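Local atomic coordinates of LYND (Lyngbya aestuarii, PDB entry 4V1T), a protein that probably uses ATP and magnesium to cyclise side chains of cyanobactin precursor peptides into heterocycles, recognising its substrates through their leader peptide. Residues L620-F624 and E640-G645; G615-R619 and L648-D653; F573-F578 and P630-L635. One frame throughout, in Å; residues are numbered along the deposited sequence.

Interaction 1: residues L620-F624 and E640-G645; sequences LILGF and EVNQIG. With MG (magnesium ion), chain N.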
loop_
_atom_site.group_PDB
_atom_site.type_symbol
_atom_site.label_atom_id
_atom_site.label_comp_id
_atom_site.label_asym_id
_atom_site.label_seq_id
_atom_site.Cartn_x
_atom_site.Cartn_y
_atom_site.Cartn_z
ATOM N N LEU B 620 27.498 9.383 19.862
ATOM C CA LEU B 620 27.542 10.640 19.149
ATOM C C LEU B 620 27.072 10.410 17.725
ATOM O O LEU B 620 27.631 9.620 16.965
ATOM C CB LEU B 620 28.952 11.248 19.150
ATOM C CG LEU B 620 29.455 11.693 20.523
ATOM C CD1 LEU B 620 30.903 12.150 20.432
ATOM C CD2 LEU B 620 28.570 12.797 21.089
ATOM N N ILE B 621 26.012 11.105 17.379
ATOM C CA ILE B 621 25.464 11.000 16.062
ATOM C C ILE B 621 25.273 12.400 15.524
ATOM O O ILE B 621 25.053 13.352 16.264
ATOM C CB ILE B 621 24.169 10.165 16.093
ATOM C CG1 ILE B 621 24.554 8.718 16.440
ATOM C CG2 ILE B 621 23.455 10.214 14.746
ATOM C CD1 ILE B 621 23.423 7.812 16.717
ATOM N N LEU B 622 25.381 12.525 14.222
ATOM C CA LEU B 622 25.197 13.802 13.591
ATOM C C LEU B 622 24.675 13.638 12.166
ATOM O O LEU B 622 24.731 12.551 11.583
ATOM C CB LEU B 622 26.504 14.589 13.634
ATOM C CG LEU B 622 27.751 13.784 13.308
ATOM C CD1 LEU B 622 27.857 13.643 11.814
ATOM C CD2 LEU B 622 28.992 14.445 13.875
ATOM N N GLY B 623 24.144 14.723 11.623
ATOM C CA GLY B 623 23.523 14.704 10.312
ATOM C C GLY B 623 23.639 16.074 9.692
ATOM O O GLY B 623 23.714 17.076 10.402
ATOM N N PHE B 624 23.664 16.117 8.365
ATOM C CA PHE B 624 23.946 17.357 7.650
ATOM C C PHE B 624 22.882 17.685 6.626
ATOM O O PHE B 624 22.117 16.813 6.194
ATOM C CB PHE B 624 25.279 17.249 6.931
ATOM C CG PHE B 624 26.341 16.587 7.728
ATOM C CD1 PHE B 624 26.852 17.193 8.854
ATOM C CD2 PHE B 624 26.846 15.358 7.335
ATOM C CE1 PHE B 624 27.850 16.585 9.579
ATOM C CE2 PHE B 624 27.842 14.745 8.051
ATOM C CZ PHE B 624 28.350 15.361 9.172
ATOM N N GLU B 640 18.215 13.756 9.286
ATOM C CA GLU B 640 19.279 12.798 9.033
ATOM C C GLU B 640 19.795 12.204 10.355
ATOM O O GLU B 640 20.186 11.029 10.395
ATOM C CB GLU B 640 20.440 13.449 8.255
ATOM C CG GLU B 640 21.232 12.444 7.430
ATOM C CD GLU B 640 22.185 13.089 6.451
ATOM O OE1 GLU B 640 23.273 13.560 6.869
ATOM O OE2 GLU B 640 21.836 13.111 5.253
ATOM N N VAL B 641 19.801 12.998 11.430
ATOM C CA VAL B 641 20.269 12.480 12.716
ATOM C C VAL B 641 19.228 11.493 13.203
ATOM O O VAL B 641 19.578 10.473 13.794
ATOM C CB VAL B 641 20.566 13.577 13.797
ATOM C CG1 VAL B 641 21.175 14.815 13.175
ATOM C CG2 VAL B 641 19.340 13.958 14.582
ATOM N N ASN B 642 17.952 11.800 12.946
ATOM C CA ASN B 642 16.860 10.863 13.203
ATOM C C ASN B 642 17.120 9.560 12.477
ATOM O O ASN B 642 17.090 8.482 13.071
ATOM C CB ASN B 642 15.509 11.425 12.733
ATOM C CG ASN B 642 15.007 12.570 13.591
ATOM O OD1 ASN B 642 15.463 12.779 14.713
ATOM N ND2 ASN B 642 14.038 13.316 13.064
ATOM N N GLN B 643 17.383 9.688 11.181
ATOM C CA GLN B 643 17.609 8.556 10.292
ATOM C C GLN B 643 18.751 7.654 10.768
ATOM O O GLN B 643 18.613 6.435 10.818
ATOM C CB GLN B 643 17.902 9.089 8.884
ATOM C CG GLN B 643 18.246 8.054 7.836
ATOM C CD GLN B 643 18.542 8.696 6.489
ATOM O OE1 GLN B 643 19.207 9.727 6.412
ATOM N NE2 GLN B 643 18.043 8.095 5.422
ATOM N N ILE B 644 19.875 8.266 11.118
ATOM C CA ILE B 644 21.076 7.519 11.509
ATOM C C ILE B 644 20.973 6.905 12.910
ATOM O O ILE B 644 21.397 5.773 13.125
ATOM C CB ILE B 644 22.319 8.437 11.475
ATOM C CG1 ILE B 644 22.606 8.882 10.044
ATOM C CG2 ILE B 644 23.548 7.730 12.045
ATOM C CD1 ILE B 644 23.291 10.231 9.951
ATOM N N GLY B 645 20.401 7.646 13.853
ATOM C CA GLY B 645 20.590 7.333 15.257
ATOM C C GLY B 645 19.464 6.725 16.056
ATOM O O GLY B 645 19.702 5.786 16.817
HETATM MG MG MG N . 22.598 13.490 3.400
HETATM O O HOH W 1 22.008 15.459 3.890
HETATM O O HOH W 2 24.444 14.067 4.564
HETATM O O HOH W 3 23.496 14.502 1.847
#
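This is a buried strand-on-helix contact at the ATP and magnesium site of the YcaO domain, where strand 621-626, an outermost strand of a three-stranded antiparallel sheet, is covered by helix 630-649. The short axes cross obliquely, at 138° between their N-to-C directions, and approach to 6.6 Å. So tight a fit depends on glycine. Gly623 CA lies 4.6 Å from Val641 CA, and a CB on Gly623 would collide with the helix, at 2.8 Å from both Val641 N and Glu640 CB. Gly645 serves the same end on the helix: its CA meets Ile621 CD1 at 3.2 Å, where a side chain could not fit. Between the glycines, branched aliphatic residues fill the seam, with Ile621 CG2 3.7 Å from Ile644 CG2 and Val641 CG1 3.4 Å from Gly623 N. Leu622 points away from the helix, as strand alternation demands, and packs on Phe775.

Glu640 is the polar element. Phe624 N donates a nearly linear hydrogen bond to Glu640 OE1 (3.0 Å), which also accepts one from water 2, while Glu640 OE2 binds the magnesium ion at 2.0 Å and is hydrogen-bonded to Lys409. Waters 1, 2 and 3 and two atoms from elsewhere complete the metal's shell. Glutamate suits this place because it is long enough to reach the metal and has one oxygen to spare for the strand. The bound ADP also touches it. The strand NH is thus one of several partners that fix the carboxylate, and the strand backbone meets the metal site twice, through Glu640 at Phe624 N and through metal-bound water 1, which donates to Phe624 O.

Interaction 2: residues G615-R619 and L648-D653; sequences GSSER and LDKVPD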
loop_
_atom_site.group_PDB
_atom_site.type_symbol
_atom_site.label_atom_id
_atom_site.label_comp_id
_atom_site.label_asym_id
_atom_site.label_seq_id
_atom_site.Cartn_x
_atom_site.Cartn_y
_atom_site.Cartn_z
ATOM N N GLY B 615 23.393 5.979 30.000
ATOM C CA GLY B 615 23.760 4.870 29.149
ATOM C C GLY B 615 25.235 4.557 29.271
ATOM O O GLY B 615 25.988 5.291 29.922
ATOM N N SER B 616 25.645 3.460 28.642
ATOM C CA SER B 616 27.044 3.039 28.654
ATOM C C SER B 616 27.900 3.969 27.790
ATOM O O SER B 616 29.003 4.343 28.177
ATOM C CB SER B 616 27.174 1.590 28.170
ATOM O OG SER B 616 26.637 1.428 26.863
ATOM N N SER B 617 27.370 4.349 26.630
ATOM C CA SER B 617 28.099 5.176 25.670
ATOM C C SER B 617 27.257 6.357 25.205
ATOM O O SER B 617 26.027 6.321 25.280
ATOM C CB SER B 617 28.504 4.335 24.470
ATOM O OG SER B 617 27.360 3.794 23.839
ATOM N N GLU B 618 27.926 7.396 24.713
ATOM C CA GLU B 618 27.257 8.638 24.329
ATOM C C GLU B 618 26.568 8.564 22.965
ATOM O O GLU B 618 25.653 9.331 22.696
ATOM C CB GLU B 618 28.249 9.795 24.336
ATOM C CG GLU B 618 28.715 10.168 25.736
ATOM C CD GLU B 618 29.499 11.466 25.769
ATOM O OE1 GLU B 618 29.532 12.176 24.739
ATOM O OE2 GLU B 618 30.081 11.775 26.830
ATOM N N ARG B 619 27.027 7.644 22.121
ATOM C CA ARG B 619 26.455 7.423 20.795
ATOM C C ARG B 619 26.361 8.732 20.030
ATOM O O ARG B 619 25.274 9.157 19.624
ATOM C CB ARG B 619 25.058 6.792 20.892
ATOM C CG ARG B 619 24.958 5.600 21.830
ATOM C CD ARG B 619 25.011 4.258 21.125
ATOM N NE ARG B 619 24.092 3.331 21.786
ATOM C CZ ARG B 619 24.111 2.014 21.640
ATOM N NH1 ARG B 619 25.013 1.447 20.861
ATOM N NH2 ARG B 619 23.231 1.264 22.287
ATOM N N LEU B 648 18.996 3.136 16.158
ATOM C CA LEU B 648 20.227 2.496 16.596
ATOM C C LEU B 648 20.332 2.474 18.120
ATOM O O LEU B 648 20.986 1.604 18.688
ATOM C CB LEU B 648 21.429 3.230 15.994
ATOM C CG LEU B 648 22.597 2.434 15.404
ATOM C CD1 LEU B 648 22.163 1.167 14.673
ATOM C CD2 LEU B 648 23.383 3.335 14.463
ATOM N N ASP B 649 19.670 3.427 18.770
ATOM C CA ASP B 649 19.729 3.577 20.224
ATOM C C ASP B 649 19.274 2.331 20.982
ATOM O O ASP B 649 19.858 1.971 22.007
ATOM C CB ASP B 649 18.873 4.769 20.676
ATOM C CG ASP B 649 19.609 6.097 20.603
ATOM O OD1 ASP B 649 20.840 6.120 20.392
ATOM O OD2 ASP B 649 18.939 7.134 20.774
ATOM N N LYS B 650 18.226 1.679 20.496
ATOM C CA LYS B 650 17.655 0.551 21.222
ATOM C C LYS B 650 18.512 -0.701 21.087
ATOM O O LYS B 650 18.322 -1.665 21.822
ATOM C CB LYS B 650 16.228 0.282 20.752
ATOM C CG LYS B 650 15.297 1.451 21.053
ATOM C CD LYS B 650 13.879 1.016 21.409
ATOM C CE LYS B 650 13.302 1.883 22.525
ATOM N NZ LYS B 650 11.838 2.110 22.384
ATOM N N VAL B 651 19.457 -0.675 20.153
ATOM C CA VAL B 651 20.434 -1.750 20.010
ATOM C C VAL B 651 21.521 -1.604 21.077
ATOM O O VAL B 651 22.038 -0.505 21.265
ATOM C CB VAL B 651 21.096 -1.717 18.622
ATOM C CG1 VAL B 651 22.030 -2.903 18.451
ATOM C CG2 VAL B 651 20.039 -1.707 17.526
ATOM N N PRO B 652 21.891 -2.701 21.767
ATOM C CA PRO B 652 22.976 -2.572 22.750
ATOM C C PRO B 652 24.352 -2.541 22.094
ATOM O O PRO B 652 24.488 -2.942 20.937
ATOM C CB PRO B 652 22.822 -3.829 23.626
ATOM C CG PRO B 652 21.544 -4.489 23.181
ATOM C CD PRO B 652 21.346 -4.066 21.765
ATOM N N ASP B 653 25.359 -2.081 22.833
ATOM C CA ASP B 653 26.711 -1.923 22.293
ATOM C C ASP B 653 27.272 -3.230 21.731
ATOM O O ASP B 653 28.034 -3.219 20.765
ATOM C CB ASP B 653 27.653 -1.366 23.368
ATOM C CG ASP B 653 27.238 0.025 23.851
ATOM O OD1 ASP B 653 26.340 0.633 23.230
ATOM O OD2 ASP B 653 27.807 0.510 24.852
#
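Neither backbone is regular over most of this contact: 615-619 lies in the loop joining strands 605-612 and 621-626, while the segment 648-653 is where helix 630-649 frays into a loop. The two backbones stay well apart, with CA atoms 7.8 Å apart for Arg619 and Asp649 and 8.0 Å for Ser617 and Asp653, so side chains must bridge the gap. Arg619, in a left-handed backbone conformation (51/58), has the necessary reach. Its NH2 donates a very short, bent hydrogen bond to Val651 O (2.4 Å, 120°), a strained geometry as modelled. Its less certainly placed NH1 forms a salt bridge with Asp653 OD1 (2.8 Å); that oxygen lies over one guanidinium face, so the attraction is of charges alone. Ser616, short and polar, offers OG to Asp653 OD2 at 2.5 Å. Asp649 lies near Arg619 but has its salt bridge with Arg590, which also bonds Arg619 O. Asp653 therefore gathers arginine and serine partners, and a charged, polar network ties loop 615-619 to the segment following helix 630-649 where close backbone packing is absent.

Interaction 3: residues F573-F578 and P630-L635; sequences FNEPYF and PTIAIL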
loop_
_atom_site.group_PDB
_atom_site.type_symbol
_atom_site.label_atom_id
_atom_site.label_comp_id
_atom_site.label_asym_id
_atom_site.label_seq_id
_atom_site.Cartn_x
_atom_site.Cartn_y
_atom_site.Cartn_z
ATOM N N PHE B 573 12.801 30.354 13.734
ATOM C CA PHE B 573 12.502 30.032 12.333
ATOM C C PHE B 573 11.009 29.862 12.035
ATOM O O PHE B 573 10.611 29.557 10.909
ATOM C CB PHE B 573 13.258 28.770 11.934
ATOM C CG PHE B 573 14.719 29.001 11.724
ATOM C CD1 PHE B 573 15.608 28.920 12.789
ATOM C CD2 PHE B 573 15.203 29.330 10.469
ATOM C CE1 PHE B 573 16.955 29.147 12.597
ATOM C CE2 PHE B 573 16.545 29.562 10.274
ATOM C CZ PHE B 573 17.423 29.471 11.339
ATOM N N ASN B 574 10.176 30.066 13.041
ATOM C CA ASN B 574 8.740 29.986 12.845
ATOM C C ASN B 574 8.329 28.572 12.433
ATOM O O ASN B 574 7.296 28.377 11.808
ATOM C CB ASN B 574 8.308 31.001 11.777
ATOM C CG ASN B 574 7.065 31.772 12.166
ATOM O OD1 ASN B 574 6.210 31.284 12.907
ATOM N ND2 ASN B 574 6.963 33.000 11.668
ATOM N N GLU B 575 9.151 27.595 12.797
ATOM C CA GLU B 575 8.889 26.194 12.501
ATOM C C GLU B 575 8.730 25.415 13.803
ATOM O O GLU B 575 9.709 25.202 14.518
ATOM C CB GLU B 575 10.037 25.600 11.686
ATOM C CG GLU B 575 9.750 24.212 11.141
ATOM C CD GLU B 575 8.580 24.220 10.201
ATOM O OE1 GLU B 575 8.593 25.030 9.253
ATOM O OE2 GLU B 575 7.649 23.425 10.426
ATOM N N PRO B 576 7.503 24.959 14.108
ATOM C CA PRO B 576 7.290 24.307 15.404
ATOM C C PRO B 576 8.001 22.949 15.523
ATOM O O PRO B 576 8.241 22.477 16.633
ATOM C CB PRO B 576 5.771 24.138 15.451
ATOM C CG PRO B 576 5.373 23.981 14.021
ATOM C CD PRO B 576 6.321 24.841 13.231
ATOM N N TYR B 577 8.348 22.351 14.385
ATOM C CA TYR B 577 8.892 21.000 14.347
ATOM C C TYR B 577 10.271 20.864 15.031
ATOM O O TYR B 577 10.552 19.861 15.690
ATOM C CB TYR B 577 9.009 20.535 12.897
ATOM C CG TYR B 577 9.683 19.186 12.747
ATOM C CD1 TYR B 577 8.944 18.009 12.827
ATOM C CD2 TYR B 577 11.050 19.087 12.521
ATOM C CE1 TYR B 577 9.550 16.774 12.690
ATOM C CE2 TYR B 577 11.669 17.855 12.385
ATOM C CZ TYR B 577 10.913 16.704 12.465
ATOM O OH TYR B 577 11.510 15.477 12.319
ATOM N N PHE B 578 11.132 21.857 14.854
ATOM C CA PHE B 578 12.457 21.811 15.463
ATOM C C PHE B 578 12.342 21.718 16.983
ATOM O O PHE B 578 13.022 20.910 17.618
ATOM C CB PHE B 578 13.280 23.037 15.063
ATOM C CG PHE B 578 13.467 23.190 13.577
ATOM C CD1 PHE B 578 13.499 22.081 12.743
ATOM C CD2 PHE B 578 13.611 24.444 13.013
ATOM C CE1 PHE B 578 13.666 22.220 11.382
ATOM C CE2 PHE B 578 13.783 24.588 11.649
ATOM C CZ PHE B 578 13.809 23.475 10.832
ATOM N N PRO B 630 17.098 28.083 4.666
ATOM C CA PRO B 630 17.750 27.555 5.866
ATOM C C PRO B 630 16.825 26.672 6.685
ATOM O O PRO B 630 17.302 25.778 7.384
ATOM C CB PRO B 630 18.134 28.817 6.650
ATOM C CG PRO B 630 17.181 29.855 6.180
ATOM C CD PRO B 630 16.919 29.544 4.740
ATOM N N THR B 631 15.519 26.929 6.596
ATOM C CA THR B 631 14.535 26.106 7.268
ATOM C C THR B 631 14.637 24.666 6.773
ATOM O O THR B 631 14.641 23.726 7.570
ATOM C CB THR B 631 13.102 26.642 7.045
ATOM O OG1 THR B 631 12.981 27.950 7.619
ATOM C CG2 THR B 631 12.083 25.741 7.674
ATOM N N ILE B 632 14.737 24.502 5.456
ATOM C CA ILE B 632 14.828 23.178 4.855
ATOM C C ILE B 632 16.191 22.559 5.157
ATOM O O ILE B 632 16.300 21.354 5.369
ATOM C CB ILE B 632 14.617 23.218 3.324
ATOM C CG1 ILE B 632 13.325 23.978 2.953
ATOM C CG2 ILE B 632 14.602 21.804 2.744
ATOM C CD1 ILE B 632 12.067 23.496 3.649
ATOM N N ALA B 633 17.228 23.387 5.167
ATOM C CA ALA B 633 18.581 22.910 5.427
ATOM C C ALA B 633 18.663 22.286 6.820
ATOM O O ALA B 633 19.206 21.200 6.989
ATOM C CB ALA B 633 19.585 24.044 5.284
ATOM N N ILE B 634 18.114 22.979 7.811
ATOM C CA ILE B 634 18.089 22.464 9.173
ATOM C C ILE B 634 17.235 21.208 9.215
ATOM O O ILE B 634 17.554 20.251 9.911
ATOM C CB ILE B 634 17.532 23.509 10.166
ATOM C CG1 ILE B 634 18.449 24.742 10.218
ATOM C CG2 ILE B 634 17.399 22.910 11.564
ATOM C CD1 ILE B 634 17.824 25.945 10.895
ATOM N N LEU B 635 16.140 21.227 8.463
ATOM C CA LEU B 635 15.232 20.094 8.394
ATOM C C LEU B 635 15.945 18.855 7.861
ATOM O O LEU B 635 15.761 17.757 8.376
ATOM C CB LEU B 635 14.031 20.440 7.507
ATOM C CG LEU B 635 12.763 19.598 7.635
ATOM C CD1 LEU B 635 12.277 19.550 9.073
ATOM C CD2 LEU B 635 11.686 20.175 6.726
#
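Phe573 opens the contact by laying one ring face against Ile634, whose CD1 stands 3.8 Å from the ring centroid in a CH-pi contact; Phe573 CE2 also reaches Pro630 CB at 4.0 Å. Glu575 lies alongside Thr631, with Glu575 OE1 3.9 Å from Thr631 CG2, while its OE2 is engaged in a salt bridge with Lys411. Tyr577 sets CD2 3.7 Å from Leu635 CD1, and its hydroxyl is hydrogen-bonded to Leu379 O. Phe578 completes the apolar contact: Ile634 CG2 lies over its ring face, 3.8 Å from the centroid, and Leu635 CD1 is 3.8 Å from Phe578 CE1. A branched isoleucine suits this place, because its two methyls serve two rings. The start of helix 576-587 is thereby packed on the first turns of helix 630-649, whose residues Pro630, Ala633 and Ile634 also rest on Phe606 of strand 605-612.

All three contacts use helix 630-649, at successive places along it: 573-578 packs on its first turns, strand 621-624 on its later part, and loop 615-619 meets the end of the helix and the loop that follows it. Interactions 1 and 3 are buried, and they touch where Asn642 packs against Tyr577; interaction 2 is only partly buried. The chemistry follows these settings. Interaction 3 is aromatic and aliphatic, without a hydrogen bond between its segments, interaction 1 combines close glycine-assisted packing with a metal-binding carboxylate, and interaction 2 relies on charges, hydroxyls and a backbone carbonyl across a wider gap. Along the chain, interaction 1 is nested within the loop closed by interaction 2, whereas interaction 3 crosses both.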